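PDB 1Q1H: transcription factor E, which facilitates archaeal transcription initiation by enhancing TATA-box recognition and RNA polymerase recruitment, its winged helix domain, the part present here, being involved in DNA binding. Local coordinates for residues M1-L11 with W80-N88; L16-L27 with K53-V63. All coordinates share one frame; numbering follows the deposited sequence.

Contact 1 of 2, residues M1-L11 with W80-N88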
loop_
_atom_site.group_PDB
_atom_site.type_symbol
_atom_site.label_atom_id
_atom_site.label_comp_id
_atom_site.label_asym_id
_atom_site.label_seq_id
_atom_site.Cartn_x
_atom_site.Cartn_y
_atom_site.Cartn_z
ATOM N N MET A 1 -16.302 1.186 -11.188
ATOM C CA MET A 1 -15.516 1.764 -10.066
ATOM C C MET A 1 -15.739 3.271 -9.972
ATOM O O MET A 1 -16.811 3.718 -9.560
ATOM C CB MET A 1 -14.032 1.466 -10.273
ATOM C CG MET A 1 -13.150 1.877 -9.113
ATOM S SD MET A 1 -11.555 1.050 -9.169
ATOM C CE MET A 1 -12.059 -0.663 -9.119
ATOM N N VAL A 2 -14.724 4.047 -10.355
ATOM C CA VAL A 2 -14.800 5.513 -10.331
ATOM C C VAL A 2 -14.753 6.079 -8.898
ATOM O O VAL A 2 -13.742 6.659 -8.469
ATOM C CB VAL A 2 -16.093 6.007 -11.059
ATOM C CG1 VAL A 2 -16.173 7.529 -11.052
ATOM C CG2 VAL A 2 -16.104 5.482 -12.486
ATOM N N ASN A 3 -15.846 5.909 -8.162
ATOM C CA ASN A 3 -15.903 6.399 -6.794
ATOM C C ASN A 3 -15.407 5.332 -5.838
ATOM O O ASN A 3 -15.835 5.282 -4.692
ATOM C CB ASN A 3 -17.332 6.779 -6.421
ATOM C CG ASN A 3 -18.267 6.732 -7.600
ATOM O OD1 ASN A 3 -17.999 7.330 -8.641
ATOM N ND2 ASN A 3 -19.381 6.024 -7.445
ATOM N N ALA A 4 -14.511 4.471 -6.311
ATOM C CA ALA A 4 -13.970 3.418 -5.462
ATOM C C ALA A 4 -12.493 3.653 -5.131
ATOM O O ALA A 4 -11.952 3.017 -4.231
ATOM C CB ALA A 4 -14.169 2.053 -6.123
ATOM N N GLU A 5 -11.835 4.555 -5.858
ATOM C CA GLU A 5 -10.433 4.858 -5.570
ATOM C C GLU A 5 -10.474 5.992 -4.556
ATOM O O GLU A 5 -9.483 6.673 -4.312
ATOM C CB GLU A 5 -9.673 5.308 -6.827
ATOM C CG GLU A 5 -8.150 5.308 -6.660
ATOM C CD GLU A 5 -7.410 6.040 -7.784
ATOM O OE1 GLU A 5 -7.627 7.261 -7.954
ATOM O OE2 GLU A 5 -6.600 5.400 -8.493
ATOM N N ASP A 6 -11.657 6.183 -3.983
ATOM C CA ASP A 6 -11.906 7.205 -2.974
ATOM C C ASP A 6 -12.690 6.551 -1.839
ATOM O O ASP A 6 -12.407 6.766 -0.668
ATOM C CB ASP A 6 -12.702 8.371 -3.573
ATOM C CG ASP A 6 -11.856 9.254 -4.483
ATOM O OD1 ASP A 6 -10.748 9.649 -4.067
ATOM O OD2 ASP A 6 -12.303 9.567 -5.605
ATOM N N LEU A 7 -13.681 5.747 -2.197
ATOM C CA LEU A 7 -14.468 5.033 -1.204
ATOM C C LEU A 7 -13.483 4.080 -0.532
ATOM O O LEU A 7 -13.796 3.406 0.458
ATOM C CB LEU A 7 -15.586 4.249 -1.904
ATOM C CG LEU A 7 -16.243 3.050 -1.212
ATOM C CD1 LEU A 7 -16.933 3.497 0.071
ATOM C CD2 LEU A 7 -17.241 2.396 -2.177
ATOM N N PHE A 8 -12.282 4.044 -1.099
ATOM C CA PHE A 8 -11.198 3.195 -0.624
ATOM C C PHE A 8 -10.312 4.037 0.292
ATOM O O PHE A 8 -9.982 3.620 1.405
ATOM C CB PHE A 8 -10.400 2.664 -1.834
ATOM C CG PHE A 8 -9.443 1.549 -1.506
ATOM C CD1 PHE A 8 -9.876 0.417 -0.810
ATOM C CD2 PHE A 8 -8.109 1.622 -1.907
ATOM C CE1 PHE A 8 -8.995 -0.627 -0.518
ATOM C CE2 PHE A 8 -7.217 0.587 -1.621
ATOM C CZ PHE A 8 -7.659 -0.537 -0.928
ATOM N N ILE A 9 -9.949 5.230 -0.178
ATOM C CA ILE A 9 -9.108 6.146 0.580
ATOM C C ILE A 9 -9.891 6.788 1.717
ATOM O O ILE A 9 -9.332 7.494 2.550
ATOM C CB ILE A 9 -8.547 7.247 -0.339
ATOM C CG1 ILE A 9 -7.718 6.597 -1.450
ATOM C CG2 ILE A 9 -7.692 8.232 0.462
ATOM C CD1 ILE A 9 -6.997 7.577 -2.344
ATOM N N ASN A 10 -11.191 6.529 1.744
ATOM C CA ASN A 10 -12.077 7.065 2.770
ATOM C C ASN A 10 -12.242 6.022 3.879
ATOM O O ASN A 10 -12.135 6.338 5.064
ATOM C CB ASN A 10 -13.430 7.430 2.136
ATOM C CG ASN A 10 -14.444 7.920 3.152
ATOM O OD1 ASN A 10 -14.150 8.794 3.977
ATOM N ND2 ASN A 10 -15.655 7.366 3.090
ATOM N N LEU A 11 -12.502 4.778 3.494
ATOM C CA LEU A 11 -12.637 3.703 4.473
ATOM C C LEU A 11 -11.310 3.571 5.209
ATOM O O LEU A 11 -11.268 3.180 6.375
ATOM C CB LEU A 11 -12.966 2.376 3.783
ATOM C CG LEU A 11 -14.408 2.130 3.341
ATOM C CD1 LEU A 11 -14.437 0.996 2.329
ATOM C CD2 LEU A 11 -15.273 1.801 4.558
ATOM N N TRP A 80 3.834 -5.359 -2.678
ATOM C CA TRP A 80 2.526 -4.918 -2.241
ATOM C C TRP A 80 1.622 -4.499 -3.382
ATOM O O TRP A 80 2.086 -4.058 -4.437
ATOM C CB TRP A 80 2.696 -3.780 -1.236
ATOM C CG TRP A 80 3.585 -4.194 -0.129
ATOM C CD1 TRP A 80 4.950 -4.180 -0.122
ATOM C CD2 TRP A 80 3.183 -4.799 1.102
ATOM N NE1 TRP A 80 5.425 -4.745 1.044
ATOM C CE2 TRP A 80 4.359 -5.131 1.811
ATOM C CE3 TRP A 80 1.944 -5.094 1.672
ATOM C CZ2 TRP A 80 4.329 -5.738 3.056
ATOM C CZ3 TRP A 80 1.914 -5.694 2.910
ATOM C CH2 TRP A 80 3.101 -6.012 3.591
ATOM N N LYS A 81 0.323 -4.649 -3.157
ATOM C CA LYS A 81 -0.675 -4.288 -4.143
ATOM C C LYS A 81 -1.885 -3.845 -3.334
ATOM O O LYS A 81 -2.015 -4.223 -2.165
ATOM C CB LYS A 81 -1.021 -5.517 -4.996
ATOM C CG LYS A 81 -1.487 -5.225 -6.420
ATOM C CD LYS A 81 -1.694 -6.517 -7.211
ATOM C CE LYS A 81 -2.327 -6.265 -8.588
ATOM N NZ LYS A 81 -2.603 -7.533 -9.347
ATOM N N PRO A 82 -2.758 -3.004 -3.921
ATOM C CA PRO A 82 -3.971 -2.506 -3.268
ATOM C C PRO A 82 -5.123 -3.487 -3.489
ATOM O O PRO A 82 -5.453 -3.807 -4.630
ATOM C CB PRO A 82 -4.228 -1.183 -3.978
ATOM C CG PRO A 82 -2.913 -0.803 -4.527
ATOM C CD PRO A 82 -2.380 -2.104 -5.017
ATOM N N ASN A 83 -5.741 -3.965 -2.414
ATOM C CA ASN A 83 -6.846 -4.909 -2.554
ATOM C C ASN A 83 -8.157 -4.256 -2.998
ATOM O O ASN A 83 -9.240 -4.685 -2.588
ATOM C CB ASN A 83 -7.070 -5.663 -1.240
ATOM C CG ASN A 83 -5.853 -6.455 -0.815
ATOM O OD1 ASN A 83 -4.961 -6.711 -1.627
ATOM N ND2 ASN A 83 -5.812 -6.861 0.455
ATOM N N ILE A 84 -8.070 -3.238 -3.850
ATOM C CA ILE A 84 -9.273 -2.568 -4.308
ATOM C C ILE A 84 -10.208 -3.455 -5.164
ATOM O O ILE A 84 -11.421 -3.463 -4.952
ATOM C CB ILE A 84 -8.920 -1.290 -5.068
ATOM C CG1 ILE A 84 -10.203 -0.603 -5.549
ATOM C CG2 ILE A 84 -7.971 -1.613 -6.191
ATOM C CD1 ILE A 84 -9.979 0.764 -6.178
ATOM N N ASP A 85 -9.661 -4.195 -6.126
ATOM C CA ASP A 85 -10.485 -5.073 -6.948
ATOM C C ASP A 85 -11.315 -5.958 -6.030
ATOM O O ASP A 85 -12.450 -6.309 -6.348
ATOM C CB ASP A 85 -9.613 -5.957 -7.842
ATOM C CG ASP A 85 -9.578 -5.484 -9.285
ATOM O OD1 ASP A 85 -10.658 -5.394 -9.912
ATOM O OD2 ASP A 85 -8.469 -5.207 -9.794
ATOM N N GLN A 86 -10.743 -6.330 -4.890
ATOM C CA GLN A 86 -11.465 -7.162 -3.931
ATOM C C GLN A 86 -12.568 -6.306 -3.299
ATOM O O GLN A 86 -13.571 -6.826 -2.804
ATOM C CB GLN A 86 -10.507 -7.705 -2.856
ATOM C CG GLN A 86 -9.515 -8.754 -3.382
ATOM C CD GLN A 86 -8.465 -9.189 -2.353
ATOM O OE1 GLN A 86 -8.790 -9.667 -1.264
ATOM N NE2 GLN A 86 -7.196 -9.031 -2.709
ATOM N N ILE A 87 -12.374 -4.989 -3.332
ATOM C CA ILE A 87 -13.355 -4.059 -2.786
ATOM C C ILE A 87 -14.594 -4.093 -3.670
ATOM O O ILE A 87 -15.658 -3.590 -3.300
ATOM C CB ILE A 87 -12.777 -2.618 -2.697
ATOM C CG1 ILE A 87 -12.496 -2.268 -1.232
ATOM C CG2 ILE A 87 -13.729 -1.608 -3.313
ATOM C CD1 ILE A 87 -13.724 -2.338 -0.320
ATOM N N ASN A 88 -14.448 -4.696 -4.845
ATOM C CA ASN A 88 -15.562 -4.837 -5.773
ATOM C C ASN A 88 -15.660 -6.311 -6.122
ATOM O O ASN A 88 -16.478 -7.014 -5.483
ATOM C CB ASN A 88 -15.316 -4.041 -7.049
ATOM C CG ASN A 88 -14.681 -2.703 -6.782
ATOM O OD1 ASN A 88 -15.111 -1.964 -5.897
ATOM N ND2 ASN A 88 -13.652 -2.375 -7.554
#

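Contact 2 of 2, residues L16-L27 with K53-V63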
loop_
_atom_site.group_PDB
_atom_site.type_symbol
_atom_site.label_atom_id
_atom_site.label_comp_id
_atom_site.label_asym_id
_atom_site.label_seq_id
_atom_site.Cartn_x
_atom_site.Cartn_y
_atom_site.Cartn_z
ATOM N N LEU A 16 -7.537 4.219 9.831
ATOM C CA LEU A 16 -6.158 4.398 10.261
ATOM C C LEU A 16 -5.776 5.868 10.270
ATOM O O LEU A 16 -6.629 6.751 10.284
ATOM C CB LEU A 16 -5.200 3.637 9.333
ATOM C CG LEU A 16 -5.440 2.150 9.046
ATOM C CD1 LEU A 16 -4.520 1.740 7.935
ATOM C CD2 LEU A 16 -5.215 1.307 10.274
ATOM N N GLY A 17 -4.481 6.134 10.251
ATOM C CA GLY A 17 -4.053 7.516 10.263
ATOM C C GLY A 17 -4.376 8.245 8.973
ATOM O O GLY A 17 -5.489 8.180 8.449
ATOM N N ASP A 18 -3.368 8.964 8.499
ATOM C CA ASP A 18 -3.394 9.726 7.270
ATOM C C ASP A 18 -1.990 9.451 6.769
ATOM O O ASP A 18 -1.712 9.496 5.568
ATOM C CB ASP A 18 -3.567 11.208 7.561
ATOM C CG ASP A 18 -4.907 11.520 8.186
ATOM O OD1 ASP A 18 -5.342 10.724 9.047
ATOM O OD2 ASP A 18 -5.516 12.561 7.829
ATOM N N ASP A 19 -1.110 9.151 7.723
ATOM C CA ASP A 19 0.277 8.820 7.431
ATOM C C ASP A 19 0.173 7.619 6.509
ATOM O O ASP A 19 1.001 7.426 5.609
ATOM C CB ASP A 19 1.018 8.397 8.703
ATOM C CG ASP A 19 1.345 9.564 9.628
ATOM O OD1 ASP A 19 0.471 10.439 9.849
ATOM O OD2 ASP A 19 2.484 9.583 10.154
ATOM N N VAL A 20 -0.866 6.823 6.748
ATOM C CA VAL A 20 -1.138 5.617 5.978
ATOM C C VAL A 20 -1.733 5.914 4.598
ATOM O O VAL A 20 -1.225 5.433 3.579
ATOM C CB VAL A 20 -2.081 4.677 6.783
ATOM C CG1 VAL A 20 -3.050 3.966 5.859
ATOM C CG2 VAL A 20 -1.252 3.651 7.559
ATOM N N ILE A 21 -2.802 6.707 4.570
ATOM C CA ILE A 21 -3.473 7.062 3.323
ATOM C C ILE A 21 -2.499 7.497 2.238
ATOM O O ILE A 21 -2.747 7.281 1.055
ATOM C CB ILE A 21 -4.519 8.178 3.549
ATOM C CG1 ILE A 21 -5.850 7.565 3.988
ATOM C CG2 ILE A 21 -4.727 8.980 2.272
ATOM C CD1 ILE A 21 -5.799 6.812 5.293
ATOM N N ASP A 22 -1.390 8.109 2.638
ATOM C CA ASP A 22 -0.381 8.554 1.676
ATOM C C ASP A 22 0.237 7.375 0.941
ATOM O O ASP A 22 0.516 7.462 -0.256
ATOM C CB ASP A 22 0.715 9.337 2.389
ATOM C CG ASP A 22 0.168 10.521 3.147
ATOM O OD1 ASP A 22 -0.251 11.508 2.498
ATOM O OD2 ASP A 22 0.145 10.454 4.395
ATOM N N VAL A 23 0.448 6.275 1.663
ATOM C CA VAL A 23 1.029 5.075 1.077
ATOM C C VAL A 23 0.075 4.434 0.083
ATOM O O VAL A 23 0.441 4.191 -1.073
ATOM C CB VAL A 23 1.401 4.038 2.167
ATOM C CG1 VAL A 23 1.357 2.619 1.589
ATOM C CG2 VAL A 23 2.807 4.338 2.708
ATOM N N LEU A 24 -1.149 4.169 0.538
ATOM C CA LEU A 24 -2.169 3.548 -0.305
ATOM C C LEU A 24 -2.245 4.269 -1.642
ATOM O O LEU A 24 -2.518 3.658 -2.673
ATOM C CB LEU A 24 -3.531 3.604 0.384
ATOM C CG LEU A 24 -4.555 2.554 -0.040
ATOM C CD1 LEU A 24 -3.981 1.180 0.215
ATOM C CD2 LEU A 24 -5.867 2.734 0.733
ATOM N N ARG A 25 -1.986 5.573 -1.606
ATOM C CA ARG A 25 -2.010 6.423 -2.785
ATOM C C ARG A 25 -1.057 5.982 -3.894
ATOM O O ARG A 25 -1.508 5.484 -4.926
ATOM C CB ARG A 25 -1.703 7.869 -2.385
ATOM C CG ARG A 25 -2.890 8.611 -1.782
ATOM C CD ARG A 25 -4.061 8.602 -2.750
ATOM N NE ARG A 25 -3.681 9.086 -4.075
ATOM C CZ ARG A 25 -4.259 8.700 -5.210
ATOM N NH1 ARG A 25 -5.250 7.816 -5.196
ATOM N NH2 ARG A 25 -3.843 9.204 -6.363
ATOM N N ILE A 26 0.246 6.180 -3.686
ATOM C CA ILE A 26 1.261 5.790 -4.674
ATOM C C ILE A 26 0.881 4.454 -5.312
ATOM O O ILE A 26 1.032 4.258 -6.517
ATOM C CB ILE A 26 2.666 5.603 -4.033
ATOM C CG1 ILE A 26 3.245 6.940 -3.563
ATOM C CG2 ILE A 26 3.605 4.970 -5.047
ATOM C CD1 ILE A 26 2.420 7.645 -2.505
ATOM N N LEU A 27 0.404 3.534 -4.480
ATOM C CA LEU A 27 -0.008 2.224 -4.944
ATOM C C LEU A 27 -1.128 2.396 -5.958
ATOM O O LEU A 27 -0.978 2.033 -7.123
ATOM C CB LEU A 27 -0.490 1.368 -3.760
ATOM C CG LEU A 27 0.532 0.794 -2.767
ATOM C CD1 LEU A 27 -0.189 0.118 -1.622
ATOM C CD2 LEU A 27 1.432 -0.206 -3.466
ATOM N N LYS A 53 3.555 1.530 7.700
ATOM C CA LYS A 53 2.242 1.856 7.176
ATOM C C LYS A 53 1.682 0.623 6.496
ATOM O O LYS A 53 0.614 0.133 6.863
ATOM C CB LYS A 53 2.333 3.027 6.194
ATOM C CG LYS A 53 2.468 4.376 6.904
ATOM C CD LYS A 53 3.217 5.398 6.075
ATOM C CE LYS A 53 3.610 6.583 6.937
ATOM N NZ LYS A 53 4.376 7.619 6.183
ATOM N N LEU A 54 2.413 0.097 5.524
ATOM C CA LEU A 54 1.958 -1.092 4.819
ATOM C C LEU A 54 1.367 -2.196 5.713
ATOM O O LEU A 54 0.268 -2.665 5.439
ATOM C CB LEU A 54 3.092 -1.658 3.967
ATOM C CG LEU A 54 3.446 -0.818 2.742
ATOM C CD1 LEU A 54 4.711 -1.348 2.073
ATOM C CD2 LEU A 54 2.284 -0.847 1.774
ATOM N N ASN A 55 2.051 -2.607 6.778
ATOM C CA ASN A 55 1.502 -3.681 7.612
ATOM C C ASN A 55 0.233 -3.302 8.358
ATOM O O ASN A 55 -0.555 -4.176 8.697
ATOM C CB ASN A 55 2.523 -4.193 8.633
ATOM C CG ASN A 55 3.847 -4.589 8.005
ATOM O OD1 ASN A 55 3.952 -4.774 6.793
ATOM N ND2 ASN A 55 4.871 -4.725 8.839
ATOM N N LEU A 56 0.052 -2.006 8.627
ATOM C CA LEU A 56 -1.132 -1.488 9.332
ATOM C C LEU A 56 -2.375 -1.584 8.452
ATOM O O LEU A 56 -3.446 -1.956 8.918
ATOM C CB LEU A 56 -0.914 -0.026 9.738
ATOM C CG LEU A 56 -0.442 0.309 11.157
ATOM C CD1 LEU A 56 0.112 1.695 11.154
ATOM C CD2 LEU A 56 -1.579 0.213 12.167
ATOM N N LEU A 57 -2.217 -1.219 7.181
ATOM C CA LEU A 57 -3.290 -1.275 6.189
ATOM C C LEU A 57 -3.533 -2.752 5.929
ATOM O O LEU A 57 -4.666 -3.234 5.987
ATOM C CB LEU A 57 -2.839 -0.616 4.882
ATOM C CG LEU A 57 -2.677 0.899 4.728
ATOM C CD1 LEU A 57 -1.501 1.183 3.803
ATOM C CD2 LEU A 57 -3.950 1.504 4.151
ATOM N N GLU A 58 -2.440 -3.454 5.635
ATOM C CA GLU A 58 -2.459 -4.884 5.352
ATOM C C GLU A 58 -3.338 -5.573 6.370
ATOM O O GLU A 58 -4.194 -6.372 6.025
ATOM C CB GLU A 58 -1.031 -5.441 5.401
ATOM C CG GLU A 58 -0.902 -6.949 5.206
ATOM C CD GLU A 58 -1.369 -7.743 6.418
ATOM O OE1 GLU A 58 -0.897 -7.463 7.541
ATOM O OE2 GLU A 58 -2.204 -8.654 6.248
ATOM N N GLU A 59 -3.125 -5.238 7.630
ATOM C CA GLU A 59 -3.894 -5.802 8.731
ATOM C C GLU A 59 -5.386 -5.560 8.545
ATOM O O GLU A 59 -6.202 -6.408 8.891
ATOM C CB GLU A 59 -3.419 -5.173 10.038
ATOM C CG GLU A 59 -4.296 -5.410 11.224
ATOM C CD GLU A 59 -4.049 -4.366 12.294
ATOM O OE1 GLU A 59 -4.350 -3.174 12.039
ATOM O OE2 GLU A 59 -3.546 -4.729 13.381
ATOM N N GLN A 60 -5.742 -4.404 7.997
ATOM C CA GLN A 60 -7.145 -4.074 7.776
ATOM C C GLN A 60 -7.651 -4.658 6.470
ATOM O O GLN A 60 -8.832 -5.002 6.352
ATOM C CB GLN A 60 -7.342 -2.564 7.779
ATOM C CG GLN A 60 -6.822 -1.930 9.039
ATOM C CD GLN A 60 -7.386 -2.587 10.267
ATOM O OE1 GLN A 60 -6.690 -2.769 11.262
ATOM N NE2 GLN A 60 -8.658 -2.946 10.209
ATOM N N GLY A 61 -6.755 -4.760 5.489
ATOM C CA GLY A 61 -7.130 -5.332 4.210
ATOM C C GLY A 61 -7.209 -4.354 3.060
ATOM O O GLY A 61 -8.008 -4.545 2.143
ATOM N N PHE A 62 -6.378 -3.316 3.098
ATOM C CA PHE A 62 -6.369 -2.317 2.036
ATOM C C PHE A 62 -5.195 -2.587 1.133
ATOM O O PHE A 62 -4.956 -1.862 0.172
ATOM C CB PHE A 62 -6.256 -0.900 2.610
ATOM C CG PHE A 62 -7.457 -0.470 3.401
ATOM C CD1 PHE A 62 -7.673 -0.959 4.682
ATOM C CD2 PHE A 62 -8.381 0.397 2.856
ATOM C CE1 PHE A 62 -8.794 -0.590 5.406
ATOM C CE2 PHE A 62 -9.503 0.774 3.569
ATOM C CZ PHE A 62 -9.712 0.279 4.847
ATOM N N VAL A 63 -4.467 -3.647 1.454
ATOM C CA VAL A 63 -3.296 -4.054 0.691
ATOM C C VAL A 63 -2.989 -5.526 0.979
ATOM O O VAL A 63 -3.340 -6.051 2.036
ATOM C CB VAL A 63 -2.052 -3.166 1.072
ATOM C CG1 VAL A 63 -0.780 -3.855 0.677
ATOM C CG2 VAL A 63 -2.113 -1.802 0.357
#

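Contact 1 of 2, residues M1-L11 with W80-N88
Phe8 and Ile84 carry the tightly packed part of this contact. The ring of Phe8 receives Ile84 CB over one face: CB lies 4.3 Å from the ring centroid and only 9° off the ring normal, the geometry of a CH-pi contact. A chi1 of -168°, with CG anti to the backbone N, extends the ring from the helix beginning near Leu7 toward residues 82-87. There Phe8 CE2 meets Pro82 CB at 4.2 Å, and Phe8 CD1 meets Ile87 CG1 at 3.8 Å, both obliquely to the ring. Ala4, buried like Phe8, belongs to this packed side, its O 3.6 Å from Ile84 CD1. No hydrogen bond joins the two segments, so the join is apolar. The solvent side is made of exposed residues: Met1, whose SD touches Ile84 CD1; Leu11, whose CD1 lies 4.3 Å from Ile87 CD1; and Asn88, whose place beside Met1 is doubtful in the model. Helix 7-13 thus meets the short, weakly bonded helix 84-87 that follows strand 77-81, while Phe8 also packs on Leu24 of helix 21-30 and Asn83 hydrogen-bonds Ser64 of strand 64-68.

Contact 2 of 2, residues L16-L27 with K53-V63
Helices 21-27 and 53-60 cross almost perpendicularly, at -85°, with their axes 9.6 Å apart at closest approach and the backbones nearest at Val20 and Lys53, whose CA atoms are 5.2 Å apart. Leu57 lies at the centre: its CD1 meets Val23 CG1 at 3.9 Å and its CD2 touches Leu24 CD1, while Leu16 crosses it obliquely from the loop before helix 21-30; Leu16 CD1 is 3.8 Å from Leu57 CG. The other branch of Leu16, CD2, lies against the CG of Gln60. Val23 divides its methyls between two further neighbours: CG1 meets Leu54 CD2 at 3.6 Å, nearly at a right angle, and CG2 rests on the aliphatic chain of Lys53, 3.6 Å from CD. Helix 47-60, at the position of the recognition helix in winged helix domains, packs here on helix 21-30 as part of the three-helix core, in which helix 36-41 supplies the third member and touches both Leu27 and Leu54 through Ile39. Beyond CG the chain of Lys53 is extended (chi3 -166°, chi4 179°), which carries it alongside Val20 in the opposite direction and past the backbone of Asp19. Its NZ forms a salt bridge with Asp49, one turn earlier in its own helix, whereas Asp19 OD2 stays 4.8 Å from that nitrogen. With an alanine here, the valine methyls would probably lose the part of their cover given by CG and CD, and Asp49 its salt-bridge partner. Gly61, the first residue to leave helical angles, has a positive phi; after it Phe62 and Val63 pack against Leu24 and Leu27. Val63 CG2 touches CD1 of both leucines, 3.4 Å from that of Leu27, and Leu24 CD2 approaches the Phe62 ring obliquely.

In the fold
Contact 2 is the core: its centre lies 5 Å from that of the chain, and nine of its thirteen touching residues are buried. Contact 1, 11 Å out, has three buried among ten and encloses contact 2 along the sequence. Neither has a hydrogen bond across its segments; contact 1 relies on one aromatic ring against isoleucines and a proline, contact 2 on interleaved leucines and valines, with the aliphatic chain of a buried lysine packed among them. They hold different helix pairs but adjoin, with centres 12 Å apart. Trp80 of strand 77-81 packs on Val63 and Leu54, which ties segment 80-88 of contact 1 to the helical core.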